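Local structure of hydrazine synthase gamma subunit (Candidatus Kuenenia stuttgartiensis, 5C2V) at residues C[146-149]-C[150-154]. The protein reduces nitric oxide to hydroxylamine, the first half-reaction of hydrazine synthesis from nitric oxide and ammonium, and carries two c-type hemes. Numbering follows the deposited sequence.
Sequences ALIC and YIRAL. With HEC (heme c), chain V.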
ATOM      1  N   ALA C 146      17.872 -31.343 -44.972  1.00 55.78           N
ATOM      2  CA  ALA C 146      17.472 -32.616 -44.382  1.00 42.00           C
ATOM      3  C   ALA C 146      15.961 -32.676 -44.183  1.00 51.73           C
ATOM      4  O   ALA C 146      15.322 -33.692 -44.472  1.00 52.97           O
ATOM      5  CB  ALA C 146      18.190 -32.837 -43.060  1.00 42.97           C
ATOM      6  N   LEU C 147      15.397 -31.577 -43.689  1.00 54.18           N
ATOM      7  CA  LEU C 147      13.955 -31.471 -43.489  1.00 54.30           C
ATOM      8  C   LEU C 147      13.206 -31.675 -44.804  1.00 48.67           C
ATOM      9  O   LEU C 147      12.254 -32.462 -44.883  1.00 52.73           O
ATOM     10  CB  LEU C 147      13.607 -30.113 -42.876  1.00 47.00           C
ATOM     11  CG  LEU C 147      12.152 -29.858 -42.485  1.00 52.99           C
ATOM     12  CD1 LEU C 147      11.624 -30.986 -41.616  1.00 45.85           C
ATOM     13  CD2 LEU C 147      12.038 -28.526 -41.759  1.00 58.19           C
ATOM     14  N   ILE C 148      13.654 -30.970 -45.840  1.00 58.83           N
ATOM     15  CA  ILE C 148      13.056 -31.088 -47.164  1.00 48.39           C
ATOM     16  C   ILE C 148      13.188 -32.512 -47.698  1.00 48.65           C
ATOM     17  O   ILE C 148      12.274 -33.027 -48.344  1.00 38.65           O
ATOM     18  CB  ILE C 148      13.695 -30.103 -48.158  1.00 54.94           C
ATOM     19  CG1 ILE C 148      13.596 -28.677 -47.617  1.00 57.64           C
ATOM     20  CG2 ILE C 148      13.028 -30.199 -49.522  1.00 35.08           C
ATOM     21  CD1 ILE C 148      12.191 -28.267 -47.241  1.00 60.32           C
ATOM     22  N   CYS C 149      14.320 -33.149 -47.416  1.00 39.50           N
ATOM     23  CA  CYS C 149      14.523 -34.541 -47.797  1.00 31.47           C
ATOM     24  C   CYS C 149      13.503 -35.445 -47.113  1.00 56.71           C
ATOM     25  O   CYS C 149      12.997 -36.389 -47.721  1.00 57.51           O
ATOM     26  CB  CYS C 149      15.943 -35.000 -47.460  1.00 39.42           C
ATOM     27  SG  CYS C 149      17.232 -34.309 -48.525  1.00 58.05           S
ATOM     28  N   TYR C 150      13.202 -35.152 -45.851  1.00 48.70           N
ATOM     29  CA  TYR C 150      12.194 -35.916 -45.122  1.00 42.58           C
ATOM     30  C   TYR C 150      10.811 -35.724 -45.731  1.00 37.42           C
ATOM     31  O   TYR C 150      10.037 -36.675 -45.847  1.00 43.55           O
ATOM     32  CB  TYR C 150      12.163 -35.523 -43.643  1.00 56.63           C
ATOM     33  CG  TYR C 150      10.948 -36.057 -42.915  1.00 47.26           C
ATOM     34  CD1 TYR C 150      10.889 -37.383 -42.507  1.00 41.62           C
ATOM     35  CD2 TYR C 150       9.857 -35.239 -42.647  1.00 36.14           C
ATOM     36  CE1 TYR C 150       9.779 -37.880 -41.850  1.00 33.59           C
ATOM     37  CE2 TYR C 150       8.743 -35.728 -41.990  1.00 39.13           C
ATOM     38  CZ  TYR C 150       8.709 -37.048 -41.593  1.00 39.51           C
ATOM     39  OH  TYR C 150       7.601 -37.538 -40.938  1.00 34.45           O
ATOM     40  N   ILE C 151      10.500 -34.488 -46.109  1.00 45.66           N
ATOM     41  CA  ILE C 151       9.194 -34.177 -46.682  1.00 56.42           C
ATOM     42  C   ILE C 151       9.002 -34.841 -48.045  1.00 59.04           C
ATOM     43  O   ILE C 151       7.936 -35.384 -48.339  1.00 55.63           O
ATOM     44  CB  ILE C 151       9.002 -32.661 -46.823  1.00 50.96           C
ATOM     45  CG1 ILE C 151       9.063 -32.001 -45.447  1.00 42.22           C
ATOM     46  CG2 ILE C 151       7.679 -32.343 -47.501  1.00 36.64           C
ATOM     47  CD1 ILE C 151       9.664 -30.631 -45.475  1.00 69.67           C
ATOM     48  N   ARG C 152      10.044 -34.800 -48.869  1.00 52.94           N
ATOM     49  CA  ARG C 152       9.994 -35.387 -50.204  1.00 43.01           C
ATOM     50  C   ARG C 152       9.900 -36.909 -50.153  1.00 48.84           C
ATOM     51  O   ARG C 152       9.400 -37.540 -51.084  1.00 55.45           O
ATOM     52  CB  ARG C 152      11.226 -34.966 -51.011  1.00 45.54           C
ATOM     53  CG  ARG C 152      11.253 -33.489 -51.367  1.00 49.66           C
ATOM     54  CD  ARG C 152      12.634 -33.039 -51.818  1.00 36.02           C
ATOM     55  NE  ARG C 152      13.057 -33.679 -53.060  1.00 70.94           N
ATOM     56  CZ  ARG C 152      14.191 -33.397 -53.692  1.00 74.48           C
ATOM     57  NH1 ARG C 152      15.016 -32.482 -53.199  1.00 51.84           N
ATOM     58  NH2 ARG C 152      14.502 -34.025 -54.818  1.00 74.00           N
ATOM     59  N   ALA C 153      10.376 -37.493 -49.057  1.00 44.50           N
ATOM     60  CA  ALA C 153      10.420 -38.943 -48.916  1.00 34.83           C
ATOM     61  C   ALA C 153       9.094 -39.516 -48.425  1.00 37.98           C
ATOM     62  O   ALA C 153       8.951 -40.730 -48.280  1.00 58.05           O
ATOM     63  CB  ALA C 153      11.544 -39.343 -47.975  1.00 34.63           C
ATOM     64  N   LEU C 154       8.127 -38.641 -48.168  1.00 48.54           N
ATOM     65  CA  LEU C 154       6.815 -39.075 -47.701  1.00 55.67           C
ATOM     66  C   LEU C 154       5.953 -39.580 -48.854  1.00 55.20           C
ATOM     67  O   LEU C 154       5.770 -38.891 -49.858  1.00 55.88           O
ATOM     68  CB  LEU C 154       6.104 -37.938 -46.966  1.00 55.15           C
ATOM     69  CG  LEU C 154       6.686 -37.574 -45.598  1.00 57.27           C
ATOM     70  CD1 LEU C 154       5.946 -36.392 -44.990  1.00 49.71           C
ATOM     71  CD2 LEU C 154       6.647 -38.777 -44.664  1.00 32.77           C
TER
HETATM   72 FE   HEC V 404       3.263 -26.365 -42.509  1.00 42.81          FE
HETATM   73  CHA HEC V 404       1.679 -25.958 -45.531  1.00 53.24           C
HETATM   74  CHB HEC V 404       5.702 -28.189 -44.043  1.00 64.68           C
HETATM   75  CHC HEC V 404       4.989 -26.567 -39.527  1.00 42.51           C
HETATM   76  CHD HEC V 404       0.511 -25.233 -40.811  1.00 51.73           C
HETATM   77  NA  HEC V 404       3.642 -26.934 -44.452  1.00 52.30           N
HETATM   78  C1A HEC V 404       2.822 -26.729 -45.542  1.00 42.87           C
HETATM   79  C2A HEC V 404       3.371 -27.468 -46.669  1.00 60.25           C
HETATM   80  C3A HEC V 404       4.489 -28.079 -46.247  1.00 61.53           C
HETATM   81  C4A HEC V 404       4.675 -27.756 -44.848  1.00 49.49           C
HETATM   82  CMA HEC V 404       5.442 -28.980 -47.066  1.00 40.06           C
HETATM   83  CAA HEC V 404       2.765 -27.506 -48.095  1.00 48.03           C
HETATM   84  CBA HEC V 404       2.340 -28.919 -48.492  1.00 55.47           C
HETATM   85  CGA HEC V 404       1.796 -28.922 -49.897  1.00 66.94           C
HETATM   86  O1A HEC V 404       1.655 -27.824 -50.493  1.00 61.61           O
HETATM   87  O2A HEC V 404       1.501 -30.029 -50.422  1.00 61.50           O
HETATM   88  NB  HEC V 404       4.974 -27.330 -41.860  1.00 36.01           N
HETATM   89  C1B HEC V 404       5.930 -27.798 -42.740  1.00 42.37           C
HETATM   90  C2B HEC V 404       7.208 -27.797 -42.059  1.00 43.32           C
HETATM   91  C3B HEC V 404       7.013 -27.357 -40.809  1.00 51.96           C
HETATM   92  C4B HEC V 404       5.604 -27.051 -40.661  1.00 54.55           C
HETATM   93  CMB HEC V 404       8.543 -28.255 -42.686  1.00 39.50           C
HETATM   94  CAB HEC V 404       8.077 -27.181 -39.700  1.00 28.74           C
HETATM   95  CBB HEC V 404       9.029 -26.010 -40.030  1.00 51.61           C
HETATM   96  NC  HEC V 404       2.825 -25.991 -40.527  1.00 53.14           N
HETATM   97  C1C HEC V 404       3.693 -26.104 -39.459  1.00 39.04           C
HETATM   98  C2C HEC V 404       3.053 -25.525 -38.296  1.00 41.89           C
HETATM   99  C3C HEC V 404       1.775 -25.287 -38.618  1.00 41.76           C
HETATM  100  C4C HEC V 404       1.631 -25.489 -40.049  1.00 41.12           C
HETATM  101  CMC HEC V 404       3.624 -25.620 -36.861  1.00 42.42           C
HETATM  102  CAC HEC V 404       0.676 -24.739 -37.677  1.00 43.48           C
HETATM  103  CBC HEC V 404       0.999 -23.285 -37.265  1.00 30.91           C
HETATM  104  ND  HEC V 404       1.355 -25.762 -43.082  1.00 26.76           N
HETATM  105  C1D HEC V 404       0.451 -25.181 -42.191  1.00 45.14           C
HETATM  106  C2D HEC V 404      -0.574 -24.502 -42.952  1.00 43.45           C
HETATM  107  C3D HEC V 404      -0.210 -24.730 -44.425  1.00 34.66           C
HETATM  108  C4D HEC V 404       1.001 -25.521 -44.410  1.00 50.09           C
HETATM  109  CMD HEC V 404      -1.780 -23.716 -42.397  1.00 44.54           C
HETATM  110  CAD HEC V 404      -0.969 -24.214 -45.664  1.00 44.86           C
HETATM  111  CBD HEC V 404      -0.547 -22.771 -45.924  1.00 50.34           C
HETATM  112  CGD HEC V 404      -1.258 -22.247 -47.143  1.00 61.98           C
HETATM  113  O1D HEC V 404      -1.028 -21.067 -47.515  1.00 55.51           O
HETATM  114  O2D HEC V 404      -2.055 -23.012 -47.740  1.00 52.96           O
HETATM  115  O   HOH W   1       3.906 -24.425 -42.978  1.00 37.07           O
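The ring of Tyr150 presents its edge to the carbonyl of Leu147, one turn back on the same helix, with Leu147 O near the ring plane and 3.3 Å from Tyr150 CB. A chi1 of 167° sets CG opposite the backbone N and sends the ring outward, away from residues 146-149, where it meets the ring of Phe50 with the two planes inclined to each other. The second flat group, heme c, is touched at its rim: its methyl CMB lies 3.6 Å from Leu147 CD2 and 3.8 Å from Ile151 CD1, so both side chains reach the heme directly. They stand one turn apart and cross obliquely, Leu147 CG resting 4.0 Å from Ile151 CD1. Ile148 reaches the same methyl of Ile151 from another side, its CD1 3.9 Å from Ile151 CD1, which thus packs against both aliphatic neighbours. On a different flank, the CG2 branch of Ile148 packs 3.7 Å from CD of Arg152, whose NH1 is hydrogen-bonded to Ser36 O.

Beneath the side chains runs the regular i to i+4 ladder of an alpha-helix, from Tyr150 N to Ala146 O, Ile151 N to Leu147 O and Arg152 N to Ile148 O. The last step, Ala153 N to Cys149 O at 3.1 Å, is weak, as the helix gives way to a turn.

Leu147 and Ile151 thus line the pocket of heme 1, the probable active-site heme, whose iron is held by His67 and a water. They also lie against Cys126, a covalent heme attachment on helix 123-126. Helix 43-51 packs against Ala146, Leu147, Tyr150 and Ala153 of helix 141-152 and the turn after it, while Ala153 and Leu154 reach Val8 and Thr6 of the hydrazine synthase beta subunit.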